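Local coordinates for hypothetical protein (Parabacteroides merdae, PDB 4OO3) that is a putative oxidoreductase, probably binding a nicotinamide dinucleotide in its Rossmann-fold domain, though its substrate is unknown, at residues 205-210 with 258-263. Numbering follows the deposited sequence.
Sequences WYLDVN and EEFKQV
Leu207 meets Phe260 and Val263 through one methyl group. Its CD1 lies 3.6 Å from Phe260 CD1 and is equally near CE1, so the methyl bears on a single side bond of the ring and comes to it obliquely. The same carbon is 4.3 Å from Val263 CG1, a looser touch about one helical turn further on. All three side chains are buried and the contact is wholly apolar, yet small: about 101 Å² of surface is hidden between the segments, and the closest CA atoms, those of Leu207 and Phe260, remain 9.0 Å apart. The side chains therefore span the gap. Leu207 points its CB at the helix, and its extended second torsion (173°) pushes CD1 out to the ring. In Phe260 the first torsion places CG opposite the backbone N (chi1 -173°), which swings the ring off the helix flank toward the leucine; the two side chains reach out from facing backbones and meet near their ends.

Behind Leu207, the 3-10 turn is closed by Asp208 N to Trp205 O, 3.0 Å. Asp208 then N-caps the next short helix: Asn210 N donates to Asp208 OD1 over 3.1 Å, approaching from above the carboxylate plane, and Lys275 forms a salt bridge with that same oxygen. On the other side, Val263 N bonds to Glu259 O within the helix. Tyr269 packs edge-to-face with Phe260, and a backbone hydrogen bond between Val263 and Arg202 also ties the helix to the chain just before Trp205. Within the C-terminal domain, the contact joins helix 257-264 to the turn before helix 209-212, with Leu207 and Phe260 both resting on Leu282 of strand 282-294, next to the outermost strand 243-255 of the large mixed sheet.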
loop_
_atom_site.group_PDB
_atom_site.type_symbol
_atom_site.label_atom_id
_atom_site.label_comp_id
_atom_site.label_asym_id
_atom_site.label_seq_id
_atom_site.Cartn_x
_atom_site.Cartn_y
_atom_site.Cartn_z
ATOM N N TRP A 205 6.883 -18.500 -1.240
ATOM C CA TRP A 205 7.232 -17.819 0.015
ATOM C C TRP A 205 6.224 -16.750 0.420
ATOM O O TRP A 205 6.323 -16.209 1.528
ATOM C CB TRP A 205 8.646 -17.216 -0.031
ATOM C CG TRP A 205 8.938 -16.455 -1.274
ATOM C CD1 TRP A 205 9.609 -16.913 -2.373
ATOM C CD2 TRP A 205 8.557 -15.107 -1.568
ATOM N NE1 TRP A 205 9.670 -15.935 -3.326
ATOM C CE2 TRP A 205 9.035 -14.813 -2.859
ATOM C CE3 TRP A 205 7.863 -14.115 -0.864
ATOM C CZ2 TRP A 205 8.842 -13.573 -3.462
ATOM C CZ3 TRP A 205 7.672 -12.878 -1.466
ATOM C CH2 TRP A 205 8.156 -12.622 -2.751
ATOM N N TYR A 206 5.271 -16.433 -0.462
ATOM C CA TYR A 206 4.212 -15.486 -0.125
ATOM C C TYR A 206 3.423 -15.962 1.096
ATOM O O TYR A 206 2.966 -15.159 1.898
ATOM C CB TYR A 206 3.258 -15.268 -1.306
ATOM C CG TYR A 206 2.193 -14.224 -1.018
ATOM C CD1 TYR A 206 2.445 -12.871 -1.228
ATOM C CD2 TYR A 206 0.943 -14.586 -0.519
ATOM C CE1 TYR A 206 1.483 -11.905 -0.957
ATOM C CE2 TYR A 206 -0.027 -13.627 -0.247
ATOM C CZ TYR A 206 0.250 -12.290 -0.467
ATOM O OH TYR A 206 -0.699 -11.331 -0.196
ATOM N N LEU A 207 3.272 -17.270 1.228
ATOM C CA LEU A 207 2.521 -17.852 2.331
ATOM C C LEU A 207 3.394 -18.135 3.563
ATOM O O LEU A 207 2.901 -18.642 4.576
ATOM C CB LEU A 207 1.820 -19.119 1.839
ATOM C CG LEU A 207 0.800 -18.856 0.723
ATOM C CD1 LEU A 207 0.258 -20.161 0.166
ATOM C CD2 LEU A 207 -0.350 -18.002 1.226
ATOM N N ASP A 208 4.685 -17.811 3.470
ATOM C CA ASP A 208 5.599 -17.852 4.613
ATOM C C ASP A 208 5.667 -16.449 5.211
ATOM O O ASP A 208 6.270 -15.539 4.629
ATOM C CB ASP A 208 6.989 -18.317 4.169
ATOM C CG ASP A 208 7.975 -18.470 5.330
ATOM O OD1 ASP A 208 7.611 -18.239 6.507
ATOM O OD2 ASP A 208 9.136 -18.828 5.051
ATOM N N VAL A 209 5.050 -16.277 6.378
ATOM C CA VAL A 209 4.979 -14.962 7.027
ATOM C C VAL A 209 6.343 -14.414 7.455
ATOM O O VAL A 209 6.456 -13.228 7.754
ATOM C CB VAL A 209 4.016 -14.950 8.246
ATOM C CG1 VAL A 209 2.595 -15.293 7.809
ATOM C CG2 VAL A 209 4.493 -15.878 9.365
ATOM N N ASN A 210 7.371 -15.263 7.487
ATOM C CA ASN A 210 8.735 -14.795 7.745
ATOM C C ASN A 210 9.340 -14.067 6.542
ATOM O O ASN A 210 10.272 -13.284 6.679
ATOM C CB ASN A 210 9.645 -15.960 8.139
ATOM C CG ASN A 210 9.268 -16.584 9.475
ATOM O OD1 ASN A 210 9.285 -17.802 9.623
ATOM N ND2 ASN A 210 8.936 -15.754 10.451
ATOM N N GLU A 258 -4.564 -28.695 -2.007
ATOM C CA GLU A 258 -5.062 -28.420 -3.344
ATOM C C GLU A 258 -5.049 -26.922 -3.586
ATOM O O GLU A 258 -4.582 -26.456 -4.626
ATOM C CB GLU A 258 -6.482 -28.975 -3.512
ATOM C CG GLU A 258 -6.576 -30.498 -3.429
ATOM C CD GLU A 258 -6.593 -31.036 -2.001
ATOM O OE1 GLU A 258 -7.457 -30.614 -1.202
ATOM O OE2 GLU A 258 -5.748 -31.895 -1.676
ATOM N N GLU A 259 -5.557 -26.176 -2.610
ATOM C CA GLU A 259 -5.562 -24.721 -2.673
ATOM C C GLU A 259 -4.126 -24.200 -2.797
ATOM O O GLU A 259 -3.848 -23.327 -3.614
ATOM C CB GLU A 259 -6.252 -24.139 -1.434
ATOM C CG GLU A 259 -7.752 -24.431 -1.356
ATOM C CD GLU A 259 -8.342 -24.124 0.010
ATOM O OE1 GLU A 259 -7.632 -23.554 0.864
ATOM O OE2 GLU A 259 -9.522 -24.444 0.239
ATOM N N PHE A 260 -3.212 -24.768 -2.011
ATOM C CA PHE A 260 -1.801 -24.407 -2.106
ATOM C C PHE A 260 -1.264 -24.626 -3.523
ATOM O O PHE A 260 -0.679 -23.726 -4.115
ATOM C CB PHE A 260 -0.956 -25.198 -1.108
ATOM C CG PHE A 260 0.466 -24.741 -1.056
ATOM C CD1 PHE A 260 0.841 -23.707 -0.218
ATOM C CD2 PHE A 260 1.420 -25.307 -1.883
ATOM C CE1 PHE A 260 2.147 -23.258 -0.186
ATOM C CE2 PHE A 260 2.729 -24.866 -1.860
ATOM C CZ PHE A 260 3.091 -23.835 -1.010
ATOM N N LYS A 261 -1.475 -25.823 -4.057
ATOM C CA LYS A 261 -1.066 -26.145 -5.423
ATOM C C LYS A 261 -1.585 -25.110 -6.417
ATOM O O LYS A 261 -0.827 -24.573 -7.225
ATOM C CB LYS A 261 -1.571 -27.544 -5.812
ATOM C CG LYS A 261 -1.195 -28.013 -7.215
ATOM C CD LYS A 261 0.312 -28.091 -7.400
ATOM C CE LYS A 261 0.685 -28.729 -8.729
ATOM N NZ LYS A 261 2.156 -28.948 -8.840
ATOM N N GLN A 262 -2.876 -24.820 -6.335
ATOM C CA GLN A 262 -3.521 -23.932 -7.287
ATOM C C GLN A 262 -2.959 -22.511 -7.239
ATOM O O GLN A 262 -2.618 -21.957 -8.278
ATOM C CB GLN A 262 -5.030 -23.907 -7.049
ATOM C CG GLN A 262 -5.824 -23.249 -8.165
ATOM C CD GLN A 262 -7.308 -23.156 -7.850
ATOM O OE1 GLN A 262 -7.717 -23.145 -6.686
ATOM N NE2 GLN A 262 -8.123 -23.077 -8.894
ATOM N N VAL A 263 -2.867 -21.926 -6.045
ATOM C CA VAL A 263 -2.390 -20.534 -5.903
ATOM C C VAL A 263 -0.884 -20.351 -6.147
ATOM O O VAL A 263 -0.460 -19.272 -6.583
ATOM C CB VAL A 263 -2.778 -19.908 -4.535
ATOM C CG1 VAL A 263 -2.103 -20.617 -3.370
ATOM C CG2 VAL A 263 -2.440 -18.420 -4.505
#